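Japanin (Rhipicephalus appendiculatus, PDB 4BOE) is a secreted tick-saliva lipocalin that binds cholesterol and modulates host immunity, blocking the differentiation of dendritic cells from monocytes. Local coordinates at residues P2-A6 / Y97-L102; W40-I46 / A60-K66; K89-F93 / L104-K108. All coordinates share one frame; numbering follows the deposited sequence.

All three contacts reach one curled antiparallel lipocalin sheet around cholesterol, and their centres lie about 16 to 17 Å apart. Contacts 1 and 3 hold the two ends of the same hairpin, strands 91-98 and 101-106: contact 1 sets the N-terminal segment against its turn, contact 3 pairs its far end. Contact 2 pairs strands 40-49 and 59-66 and joins contact 1 directly, through a probable hydrogen bond of 2.9 Å from R43 NH1 to A6 O. A6 of contact 1 and F63 of contact 2 meet the sterol tail, L45 of contact 2 touches C12 and C21, and Y92 of contact 3 lies by C16 of the ring system. Contacts 2 and 3 stay about 7 Å apart at their nearest atoms.

Contact 1 (P2-A6 / Y97-L102); sequences PSMPA and YDNDFL
P2, S3 and P5 lean on the turn around N99, where strands 91-98 and 101-106 of the lipocalin barrel meet as a beta hairpin. The N-terminal segment thus runs across the hairpin tip before A6 reaches the end of the pocket that holds the cholesterol tail.

The polar link is centred on N99. S3 N donates to N99 OD1 over 2.8 Å in a nearly straight bond (164°), the donor tilted somewhat from the carbonyl plane. With CG beside the backbone N (chi1 -66°), N99 turns its amide oxygen to the P2-S3 peptide. A water gives its hydrogens to S3 O and N99 O, so the amide and carbonyl of S3 are both tied to this residue. The turn is stiffened from within, as D98 OD1 takes the N-H of N99, while the P2 ring rests its CG 3.4 Å from the same oxygen.

Packing follows further along: the P5 ring sets its CG close against the carbonyl oxygen of D98, at 3.1 Å, and among apolar groups its CD reaches Y97 CD1 at 3.8 Å. L102 divides its branches between two neighbours: CD1 meets the sulfur of M4, and CD2 the methyl of A6 at 4.0 Å. Strand 73-78 adds L74, which touches both M4 and A6.

The aromatic part belongs to Y97. M4 lies over one face of its ring, with CB 4.3 Å from the ring centroid and SD standing higher above the same face, 4.8 Å from the centroid, as a Met-aromatic contact. P2 O comes to the ring edge near its plane. The bent M4 chain also brings SD back to its own segment, where A6 N points at it in a weak hydrogen bond of 3.7 Å.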
loop_
_atom_site.group_PDB
_atom_site.type_symbol
_atom_site.label_atom_id
_atom_site.label_comp_id
_atom_site.label_asym_id
_atom_site.label_seq_id
_atom_site.Cartn_x
_atom_site.Cartn_y
_atom_site.Cartn_z
ATOM N N PRO A 2 -10.740 16.031 -2.714
ATOM C CA PRO A 2 -10.286 15.010 -1.759
ATOM C C PRO A 2 -8.834 15.134 -1.371
ATOM O O PRO A 2 -8.010 15.660 -2.130
ATOM C CB PRO A 2 -10.556 13.690 -2.491
ATOM C CG PRO A 2 -11.697 13.985 -3.342
ATOM C CD PRO A 2 -11.464 15.397 -3.830
ATOM N N SER A 3 -8.524 14.654 -0.168
ATOM C CA SER A 3 -7.159 14.711 0.368
ATOM C C SER A 3 -6.366 13.452 -0.113
ATOM O O SER A 3 -6.927 12.364 -0.083
ATOM C CB SER A 3 -7.214 14.827 1.891
ATOM O OG SER A 3 -7.709 16.116 2.241
ATOM N N MET A 4 -5.096 13.622 -0.603
ATOM C CA MET A 4 -4.269 12.513 -1.115
ATOM C C MET A 4 -3.839 11.590 0.060
ATOM O O MET A 4 -3.107 12.037 0.940
ATOM C CB MET A 4 -3.090 13.028 -1.981
ATOM C CG MET A 4 -1.757 12.193 -1.895
ATOM S SD MET A 4 -1.832 10.631 -2.696
ATOM C CE MET A 4 -0.489 10.665 -3.676
ATOM N N PRO A 5 -4.304 10.318 0.093
ATOM C CA PRO A 5 -4.040 9.438 1.242
ATOM C C PRO A 5 -2.565 9.116 1.620
ATOM O O PRO A 5 -2.290 8.906 2.819
ATOM C CB PRO A 5 -4.788 8.161 0.892
ATOM C CG PRO A 5 -5.668 8.491 -0.170
ATOM C CD PRO A 5 -5.076 9.599 -0.933
ATOM N N ALA A 6 -1.666 9.019 0.622
ATOM C CA ALA A 6 -0.247 8.709 0.826
ATOM C C ALA A 6 0.474 9.670 1.778
ATOM O O ALA A 6 1.298 9.235 2.581
ATOM C CB ALA A 6 0.466 8.684 -0.494
ATOM N N TYR A 97 -7.269 8.256 -6.905
ATOM C CA TYR A 97 -7.370 8.297 -5.455
ATOM C C TYR A 97 -8.603 9.064 -5.047
ATOM O O TYR A 97 -9.194 9.771 -5.839
ATOM C CB TYR A 97 -6.085 8.904 -4.815
ATOM C CG TYR A 97 -5.916 10.410 -4.955
ATOM C CD1 TYR A 97 -6.491 11.278 -4.044
ATOM C CD2 TYR A 97 -5.206 10.961 -6.018
ATOM C CE1 TYR A 97 -6.361 12.652 -4.178
ATOM C CE2 TYR A 97 -5.044 12.333 -6.139
ATOM C CZ TYR A 97 -5.655 13.177 -5.235
ATOM O OH TYR A 97 -5.528 14.548 -5.299
ATOM N N ASP A 98 -8.954 8.933 -3.800
ATOM C CA ASP A 98 -10.005 9.665 -3.110
ATOM C C ASP A 98 -9.528 9.779 -1.637
ATOM O O ASP A 98 -8.385 9.424 -1.337
ATOM C CB ASP A 98 -11.342 8.922 -3.236
ATOM C CG ASP A 98 -12.596 9.777 -3.079
ATOM O OD1 ASP A 98 -12.531 10.816 -2.379
ATOM O OD2 ASP A 98 -13.645 9.394 -3.621
ATOM N N ASN A 99 -10.384 10.244 -0.731
ATOM C CA ASN A 99 -10.039 10.387 0.682
ATOM C C ASN A 99 -9.644 9.070 1.329
ATOM O O ASN A 99 -8.809 9.075 2.222
ATOM C CB ASN A 99 -11.238 10.971 1.466
ATOM C CG ASN A 99 -11.568 12.377 1.051
ATOM O OD1 ASN A 99 -10.684 13.236 0.995
ATOM N ND2 ASN A 99 -12.839 12.642 0.759
ATOM N N ASP A 100 -10.244 7.942 0.882
ATOM C CA ASP A 100 -10.032 6.686 1.541
ATOM C C ASP A 100 -9.499 5.572 0.651
ATOM O O ASP A 100 -9.461 4.432 1.100
ATOM C CB ASP A 100 -11.342 6.303 2.257
ATOM C CG ASP A 100 -11.669 7.280 3.407
ATOM O OD1 ASP A 100 -11.091 7.127 4.510
ATOM O OD2 ASP A 100 -12.403 8.241 3.174
ATOM N N PHE A 101 -8.975 5.881 -0.533
ATOM C CA PHE A 101 -8.325 4.854 -1.348
ATOM C C PHE A 101 -7.263 5.443 -2.269
ATOM O O PHE A 101 -7.281 6.620 -2.592
ATOM C CB PHE A 101 -9.314 3.951 -2.111
ATOM C CG PHE A 101 -9.720 4.488 -3.455
ATOM C CD1 PHE A 101 -8.952 4.236 -4.578
ATOM C CD2 PHE A 101 -10.829 5.316 -3.586
ATOM C CE1 PHE A 101 -9.253 4.832 -5.790
ATOM C CE2 PHE A 101 -11.142 5.891 -4.814
ATOM C CZ PHE A 101 -10.348 5.653 -5.903
ATOM N N LEU A 102 -6.301 4.598 -2.626
ATOM C CA LEU A 102 -5.224 4.942 -3.512
ATOM C C LEU A 102 -4.899 3.750 -4.406
ATOM O O LEU A 102 -4.762 2.623 -3.915
ATOM C CB LEU A 102 -4.016 5.342 -2.645
ATOM C CG LEU A 102 -2.743 5.685 -3.367
ATOM C CD1 LEU A 102 -2.929 6.931 -4.277
ATOM C CD2 LEU A 102 -1.619 5.878 -2.381
HETATM O O HOH W 1 -6.863 11.049 2.485
#

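Contact 2 (W40-I46 / A60-K66); sequences WVTRSLI and AGAFQVK. With CLR (cholesterol), chain C.
A60 begins the pairing with its CB 3.7 Å from I46 CD1, on the side of the sheet shared with S44, A62, T42 and Q64. G61 follows in a hydrogen-bonded pair with L45, G61 N giving to L45 O and L45 N to G61 O. A62 and S44 form a non-hydrogen-bonded pair; S44 also bonds by its backbone to R32 of strand 26-37, and A62 to S79, just past strand 73-78.

F63 turns to the pocket side. Its backbone exchanges two bonds with R43, that from F63 N to R43 O being 3.0 Å long. With CG between the backbone N and the carbonyl carbon (chi1 63°), its ring is folded over the neighbouring strand. R43 CB covers one face, 4.2 Å from the ring centroid, cholesterol C21 lies over the other, and L45 CB approaches the edge. F63 CE2 touches C24 of the sterol tail at 3.7 Å. The guanidinium beyond is held by T31 OG1 and by the carbonyls of A6, N8 and Q10.

Q64 points back to the outer side. A water donates to its OE1 over 2.8 Å and to W40 O, and accepts from T42 OG1, drawing three residues together. V65 closes a two-bond pair with V41, the bond from V41 N to V65 O being almost straight (177°), and V65 CG2 packs on V41 CB. Last comes K66, whose CB sits 3.6 Å from the centroid of the six-membered ring of W40, nearly on its normal; K77 adds a cation-pi contact to the indole.

This alternation of pocket-facing and outward-facing side chains is that of an antiparallel beta hairpin in the wall of a lipocalin barrel, with L45 and F63 lining the cholesterol site.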
loop_
_atom_site.group_PDB
_atom_site.type_symbol
_atom_site.label_atom_id
_atom_site.label_comp_id
_atom_site.label_asym_id
_atom_site.label_seq_id
_atom_site.Cartn_x
_atom_site.Cartn_y
_atom_site.Cartn_z
ATOM N N TRP A 40 8.664 15.612 2.771
ATOM C CA TRP A 40 8.677 14.170 2.935
ATOM C C TRP A 40 7.888 13.693 4.113
ATOM O O TRP A 40 8.120 14.143 5.229
ATOM C CB TRP A 40 10.111 13.665 3.031
ATOM C CG TRP A 40 10.870 13.867 1.760
ATOM C CD1 TRP A 40 11.525 15.000 1.370
ATOM C CD2 TRP A 40 10.904 12.975 0.637
ATOM N NE1 TRP A 40 11.979 14.860 0.073
ATOM C CE2 TRP A 40 11.671 13.602 -0.375
ATOM C CE3 TRP A 40 10.355 11.711 0.383
ATOM C CZ2 TRP A 40 11.908 13.002 -1.614
ATOM C CZ3 TRP A 40 10.602 11.104 -0.837
ATOM C CH2 TRP A 40 11.346 11.752 -1.832
ATOM N N VAL A 41 6.992 12.729 3.882
ATOM C CA VAL A 41 6.224 12.092 4.950
ATOM C C VAL A 41 6.911 10.770 5.256
ATOM O O VAL A 41 7.212 10.016 4.337
ATOM C CB VAL A 41 4.738 11.911 4.540
ATOM C CG1 VAL A 41 3.997 10.992 5.508
ATOM C CG2 VAL A 41 4.049 13.274 4.480
ATOM N N THR A 42 7.084 10.451 6.535
ATOM C CA THR A 42 7.675 9.176 6.920
ATOM C C THR A 42 6.538 8.298 7.331
ATOM O O THR A 42 5.681 8.704 8.115
ATOM C CB THR A 42 8.756 9.309 8.025
ATOM O OG1 THR A 42 9.718 10.246 7.592
ATOM C CG2 THR A 42 9.501 8.005 8.286
ATOM N N ARG A 43 6.520 7.091 6.782
ATOM C CA ARG A 43 5.516 6.110 7.129
ATOM C C ARG A 43 6.233 4.790 7.470
ATOM O O ARG A 43 7.354 4.540 7.026
ATOM C CB ARG A 43 4.557 5.845 5.955
ATOM C CG ARG A 43 3.948 7.060 5.243
ATOM C CD ARG A 43 2.909 6.570 4.199
ATOM N NE ARG A 43 1.771 5.981 4.892
ATOM C CZ ARG A 43 0.696 6.620 5.332
ATOM N NH1 ARG A 43 0.510 7.901 5.042
ATOM N NH2 ARG A 43 -0.239 5.965 6.014
ATOM N N SER A 44 5.560 3.945 8.199
ATOM C CA SER A 44 6.042 2.593 8.458
ATOM C C SER A 44 5.377 1.625 7.482
ATOM O O SER A 44 4.315 1.923 6.954
ATOM C CB SER A 44 5.701 2.162 9.880
ATOM O OG SER A 44 4.297 2.086 10.051
ATOM N N LEU A 45 6.022 0.492 7.220
ATOM C CA LEU A 45 5.472 -0.606 6.462
ATOM C C LEU A 45 5.378 -1.728 7.486
ATOM O O LEU A 45 6.387 -2.126 8.037
ATOM C CB LEU A 45 6.357 -0.982 5.284
ATOM C CG LEU A 45 5.833 -2.125 4.417
ATOM C CD1 LEU A 45 4.532 -1.760 3.713
ATOM C CD2 LEU A 45 6.850 -2.486 3.425
ATOM N N ILE A 46 4.166 -2.150 7.817
ATOM C CA ILE A 46 3.873 -3.153 8.823
ATOM C C ILE A 46 3.307 -4.399 8.132
ATOM O O ILE A 46 2.484 -4.296 7.229
ATOM C CB ILE A 46 2.852 -2.590 9.847
ATOM C CG1 ILE A 46 3.290 -1.255 10.469
ATOM C CG2 ILE A 46 2.515 -3.596 10.946
ATOM C CD1 ILE A 46 4.604 -1.308 11.207
ATOM N N ALA A 60 8.354 -4.763 10.777
ATOM C CA ALA A 60 8.220 -3.341 10.521
ATOM C C ALA A 60 9.385 -2.761 9.755
ATOM O O ALA A 60 10.533 -3.027 10.054
ATOM C CB ALA A 60 8.003 -2.560 11.813
ATOM N N GLY A 61 9.063 -1.938 8.772
ATOM C CA GLY A 61 10.008 -1.252 7.937
ATOM C C GLY A 61 9.582 0.188 7.905
ATOM O O GLY A 61 8.596 0.560 8.540
ATOM N N ALA A 62 10.321 0.989 7.187
ATOM C CA ALA A 62 10.039 2.400 7.060
ATOM C C ALA A 62 10.450 2.927 5.728
ATOM O O ALA A 62 11.327 2.373 5.058
ATOM C CB ALA A 62 10.688 3.190 8.159
ATOM N N PHE A 63 9.722 3.964 5.314
ATOM C CA PHE A 63 9.951 4.622 4.046
ATOM C C PHE A 63 9.443 6.056 4.107
ATOM O O PHE A 63 8.688 6.430 4.994
ATOM C CB PHE A 63 9.304 3.822 2.888
ATOM C CG PHE A 63 7.800 3.690 2.927
ATOM C CD1 PHE A 63 7.190 2.705 3.700
ATOM C CD2 PHE A 63 6.992 4.557 2.205
ATOM C CE1 PHE A 63 5.798 2.611 3.770
ATOM C CE2 PHE A 63 5.599 4.469 2.292
ATOM C CZ PHE A 63 5.014 3.467 3.040
ATOM N N GLN A 64 9.878 6.854 3.182
ATOM C CA GLN A 64 9.400 8.210 3.076
ATOM C C GLN A 64 8.721 8.397 1.704
ATOM O O GLN A 64 9.106 7.756 0.735
ATOM C CB GLN A 64 10.554 9.201 3.229
ATOM C CG GLN A 64 11.190 9.162 4.594
ATOM C CD GLN A 64 12.174 10.286 4.707
ATOM O OE1 GLN A 64 11.894 11.343 5.265
ATOM N NE2 GLN A 64 13.266 10.144 4.023
ATOM N N VAL A 65 7.719 9.276 1.650
ATOM C CA VAL A 65 6.993 9.596 0.425
ATOM C C VAL A 65 6.846 11.094 0.231
ATOM O O VAL A 65 6.654 11.853 1.180
ATOM C CB VAL A 65 5.608 8.869 0.308
ATOM C CG1 VAL A 65 5.792 7.368 0.333
ATOM C CG2 VAL A 65 4.666 9.271 1.422
ATOM N N LYS A 66 6.862 11.494 -1.018
ATOM C CA LYS A 66 6.681 12.872 -1.435
ATOM C C LYS A 66 5.644 12.913 -2.554
ATOM O O LYS A 66 5.765 12.160 -3.511
ATOM C CB LYS A 66 8.008 13.462 -1.966
ATOM C CG LYS A 66 7.989 14.962 -2.200
ATOM C CD LYS A 66 9.245 15.495 -2.843
ATOM C CE LYS A 66 9.409 15.068 -4.283
ATOM N NZ LYS A 66 10.423 15.891 -5.003
HETATM C C1 CLR C . 3.581 -7.035 0.001
HETATM C C2 CLR C . 3.341 -8.540 -0.104
HETATM C C3 CLR C . 2.217 -8.855 -1.067
HETATM C C4 CLR C . 2.507 -8.260 -2.430
HETATM C C5 CLR C . 2.852 -6.787 -2.369
HETATM C C6 CLR C . 2.249 -5.925 -3.179
HETATM C C7 CLR C . 2.501 -4.451 -3.211
HETATM C C8 CLR C . 3.795 -4.065 -2.504
HETATM C C9 CLR C . 3.897 -4.823 -1.161
HETATM C C10 CLR C . 3.914 -6.374 -1.346
HETATM C C11 CLR C . 5.061 -4.305 -0.296
HETATM C C12 CLR C . 5.077 -2.785 -0.136
HETATM C C13 CLR C . 5.064 -2.044 -1.485
HETATM C C14 CLR C . 3.830 -2.560 -2.255
HETATM C C15 CLR C . 3.720 -1.596 -3.442
HETATM C C16 CLR C . 4.070 -0.245 -2.817
HETATM C C17 CLR C . 4.703 -0.540 -1.434
HETATM C C18 CLR C . 6.387 -2.278 -2.242
HETATM C C19 CLR C . 5.285 -6.892 -1.837
HETATM C C20 CLR C . 5.780 0.489 -1.045
HETATM C C21 CLR C . 6.397 0.220 0.336
HETATM C C22 CLR C . 5.228 1.924 -1.123
HETATM C C23 CLR C . 3.857 2.178 -0.449
HETATM C C24 CLR C . 3.428 3.609 -0.568
HETATM C C25 CLR C . 2.028 4.029 -0.173
HETATM C C26 CLR C . 1.005 3.023 0.290
HETATM C C27 CLR C . 1.901 5.365 0.515
HETATM O O1 CLR C . 2.122 -10.279 -1.213
HETATM O O HOH W 2 9.990 12.767 6.651
#

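Contact 3 (K89-F93 / L104-K108); sequences KPDYF and LSDLK. With CLR (cholesterol), chain C.
The cholesterol pocket borders this beta hairpin end through Y92, whose ring meets S105 from strand 101-106 and the sterol at once. S105 O lies near the ring plane, 3.7 Å from Y92 CD1, and Y92 OH comes within 3.8 Å of C16 on the five-membered ring of cholesterol. The first torsion (chi1 -73°) sets the ring beside the backbone N, with its hydroxyl reaching back to the preceding K89, whose N-H it accepts in a fairly straight bond (164°). Replacing Y92 by alanine removes the ring and hydroxyl, which would probably open a gap beside the sterol D ring and leave K89 N without this acceptor.

F93 and S105 form the hydrogen-bonded pair: F93 N gives to S105 O at 2.9 Å and S105 N to F93 O at 2.8 Å. Beyond it the strands diverge, the N-to-C directions of the short segments 91-93 and 104-106 making 116°, well short of antiparallel, and side chains and water take over. L107 curls its CD1 back to 3.6 Å from F93 N. A water accepts from L107 N and donates to D91 O and, weakly, to D106 OD1. The aliphatic part of K89 crosses D106 at about a right angle, CG 3.5 Å from OD1, while its NZ bonds to G87 O.

On one flank, strand 73-78 pairs with P90 and Y92 through V76 and L74, and R75 forms a salt bridge with D91 OD1. On the other, L104 bonds by its backbone to S115 of strand 114-118 and packs on W117, placing the hairpin between these two strands of the barrel.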
loop_
_atom_site.group_PDB
_atom_site.type_symbol
_atom_site.label_atom_id
_atom_site.label_comp_id
_atom_site.label_asym_id
_atom_site.label_seq_id
_atom_site.Cartn_x
_atom_site.Cartn_y
_atom_site.Cartn_z
ATOM N N LYS A 89 10.007 0.506 -5.248
ATOM C CA LYS A 89 10.589 1.306 -6.329
ATOM C C LYS A 89 10.709 2.765 -5.880
ATOM O O LYS A 89 10.038 3.160 -4.917
ATOM C CB LYS A 89 9.688 1.238 -7.567
ATOM C CG LYS A 89 9.371 -0.163 -8.048
ATOM C CD LYS A 89 10.601 -0.936 -8.470
ATOM C CE LYS A 89 10.269 -2.235 -9.161
ATOM N NZ LYS A 89 10.761 -3.417 -8.391
ATOM N N PRO A 90 11.526 3.581 -6.593
ATOM C CA PRO A 90 11.633 4.993 -6.219
ATOM C C PRO A 90 10.447 5.862 -6.654
ATOM O O PRO A 90 10.291 6.952 -6.125
ATOM C CB PRO A 90 12.961 5.456 -6.835
ATOM C CG PRO A 90 13.353 4.437 -7.785
ATOM C CD PRO A 90 12.543 3.203 -7.600
ATOM N N ASP A 91 9.593 5.377 -7.560
ATOM C CA ASP A 91 8.423 6.127 -8.020
ATOM C C ASP A 91 7.296 5.202 -8.402
ATOM O O ASP A 91 7.537 4.115 -8.886
ATOM C CB ASP A 91 8.726 6.969 -9.281
ATOM C CG ASP A 91 9.894 7.926 -9.172
ATOM O OD1 ASP A 91 9.693 9.051 -8.657
ATOM O OD2 ASP A 91 10.990 7.576 -9.654
ATOM N N TYR A 92 6.069 5.671 -8.227
ATOM C CA TYR A 92 4.867 4.964 -8.622
ATOM C C TYR A 92 3.956 5.907 -9.352
ATOM O O TYR A 92 3.921 7.088 -9.053
ATOM C CB TYR A 92 4.128 4.417 -7.399
ATOM C CG TYR A 92 4.829 3.238 -6.788
ATOM C CD1 TYR A 92 4.689 1.969 -7.328
ATOM C CD2 TYR A 92 5.712 3.402 -5.727
ATOM C CE1 TYR A 92 5.387 0.886 -6.815
ATOM C CE2 TYR A 92 6.445 2.325 -5.224
ATOM C CZ TYR A 92 6.267 1.071 -5.762
ATOM O OH TYR A 92 6.982 0.027 -5.268
ATOM N N PHE A 93 3.195 5.365 -10.292
ATOM C CA PHE A 93 2.213 6.126 -11.033
ATOM C C PHE A 93 0.915 6.100 -10.222
ATOM O O PHE A 93 0.491 5.027 -9.788
ATOM C CB PHE A 93 2.031 5.470 -12.396
ATOM C CG PHE A 93 0.971 6.065 -13.276
ATOM C CD1 PHE A 93 0.713 7.417 -13.258
ATOM C CD2 PHE A 93 0.281 5.282 -14.173
ATOM C CE1 PHE A 93 -0.252 7.968 -14.089
ATOM C CE2 PHE A 93 -0.690 5.834 -14.994
ATOM C CZ PHE A 93 -0.948 7.172 -14.947
ATOM N N LEU A 104 -2.051 2.571 -7.143
ATOM C CA LEU A 104 -0.715 2.804 -7.674
ATOM C C LEU A 104 -0.315 1.791 -8.714
ATOM O O LEU A 104 -0.709 0.644 -8.611
ATOM C CB LEU A 104 0.322 2.725 -6.533
ATOM C CG LEU A 104 0.189 3.674 -5.393
ATOM C CD1 LEU A 104 1.299 3.383 -4.338
ATOM C CD2 LEU A 104 0.231 5.118 -5.880
ATOM N N SER A 105 0.510 2.196 -9.680
ATOM C CA SER A 105 1.021 1.300 -10.738
ATOM C C SER A 105 2.524 1.453 -10.825
ATOM O O SER A 105 3.046 2.528 -10.578
ATOM C CB SER A 105 0.458 1.631 -12.136
ATOM O OG SER A 105 -0.879 1.229 -12.345
ATOM N N ASP A 106 3.184 0.426 -11.325
ATOM C CA ASP A 106 4.613 0.480 -11.603
ATOM C C ASP A 106 4.916 1.388 -12.821
ATOM O O ASP A 106 4.162 1.399 -13.788
ATOM C CB ASP A 106 5.170 -0.930 -11.892
ATOM C CG ASP A 106 6.669 -0.956 -11.728
ATOM O OD1 ASP A 106 7.132 -0.852 -10.582
ATOM O OD2 ASP A 106 7.377 -0.916 -12.754
ATOM N N LEU A 107 6.048 2.091 -12.789
ATOM C CA LEU A 107 6.475 3.000 -13.867
ATOM C C LEU A 107 7.142 2.324 -15.052
ATOM O O LEU A 107 6.813 2.666 -16.176
ATOM C CB LEU A 107 7.456 4.062 -13.331
ATOM C CG LEU A 107 7.024 5.504 -13.492
ATOM C CD1 LEU A 107 5.973 5.849 -12.483
ATOM C CD2 LEU A 107 8.223 6.441 -13.355
ATOM N N LYS A 108 8.111 1.434 -14.814
ATOM C CA LYS A 108 8.962 0.855 -15.864
ATOM C C LYS A 108 8.476 -0.446 -16.534
ATOM O O LYS A 108 9.044 -0.821 -17.568
ATOM C CB LYS A 108 10.385 0.637 -15.314
ATOM C CG LYS A 108 11.085 1.944 -14.916
ATOM C CD LYS A 108 12.458 1.695 -14.295
ATOM C CE LYS A 108 13.180 2.974 -13.924
ATOM N NZ LYS A 108 12.708 3.538 -12.630
HETATM C C1 CLR C . 3.581 -7.035 0.001
HETATM C C2 CLR C . 3.341 -8.540 -0.104
HETATM C C3 CLR C . 2.217 -8.855 -1.067
HETATM C C4 CLR C . 2.507 -8.260 -2.430
HETATM C C5 CLR C . 2.852 -6.787 -2.369
HETATM C C6 CLR C . 2.249 -5.925 -3.179
HETATM C C7 CLR C . 2.501 -4.451 -3.211
HETATM C C8 CLR C . 3.795 -4.065 -2.504
HETATM C C9 CLR C . 3.897 -4.823 -1.161
HETATM C C10 CLR C . 3.914 -6.374 -1.346
HETATM C C11 CLR C . 5.061 -4.305 -0.296
HETATM C C12 CLR C . 5.077 -2.785 -0.136
HETATM C C13 CLR C . 5.064 -2.044 -1.485
HETATM C C14 CLR C . 3.830 -2.560 -2.255
HETATM C C15 CLR C . 3.720 -1.596 -3.442
HETATM C C16 CLR C . 4.070 -0.245 -2.817
HETATM C C17 CLR C . 4.703 -0.540 -1.434
HETATM C C18 CLR C . 6.387 -2.278 -2.242
HETATM C C19 CLR C . 5.285 -6.892 -1.837
HETATM C C20 CLR C . 5.780 0.489 -1.045
HETATM C C21 CLR C . 6.397 0.220 0.336
HETATM C C22 CLR C . 5.228 1.924 -1.123
HETATM C C23 CLR C . 3.857 2.178 -0.449
HETATM C C24 CLR C . 3.428 3.609 -0.568
HETATM C C25 CLR C . 2.028 4.029 -0.173
HETATM C C26 CLR C . 1.005 3.023 0.290
HETATM C C27 CLR C . 1.901 5.365 0.515
HETATM O O1 CLR C . 2.122 -10.279 -1.213
HETATM O O HOH W 3 7.528 1.926 -10.484
HETATM O O HOH W 4 10.270 3.274 -10.568
HETATM O O HOH W 5 11.492 5.578 -11.259
#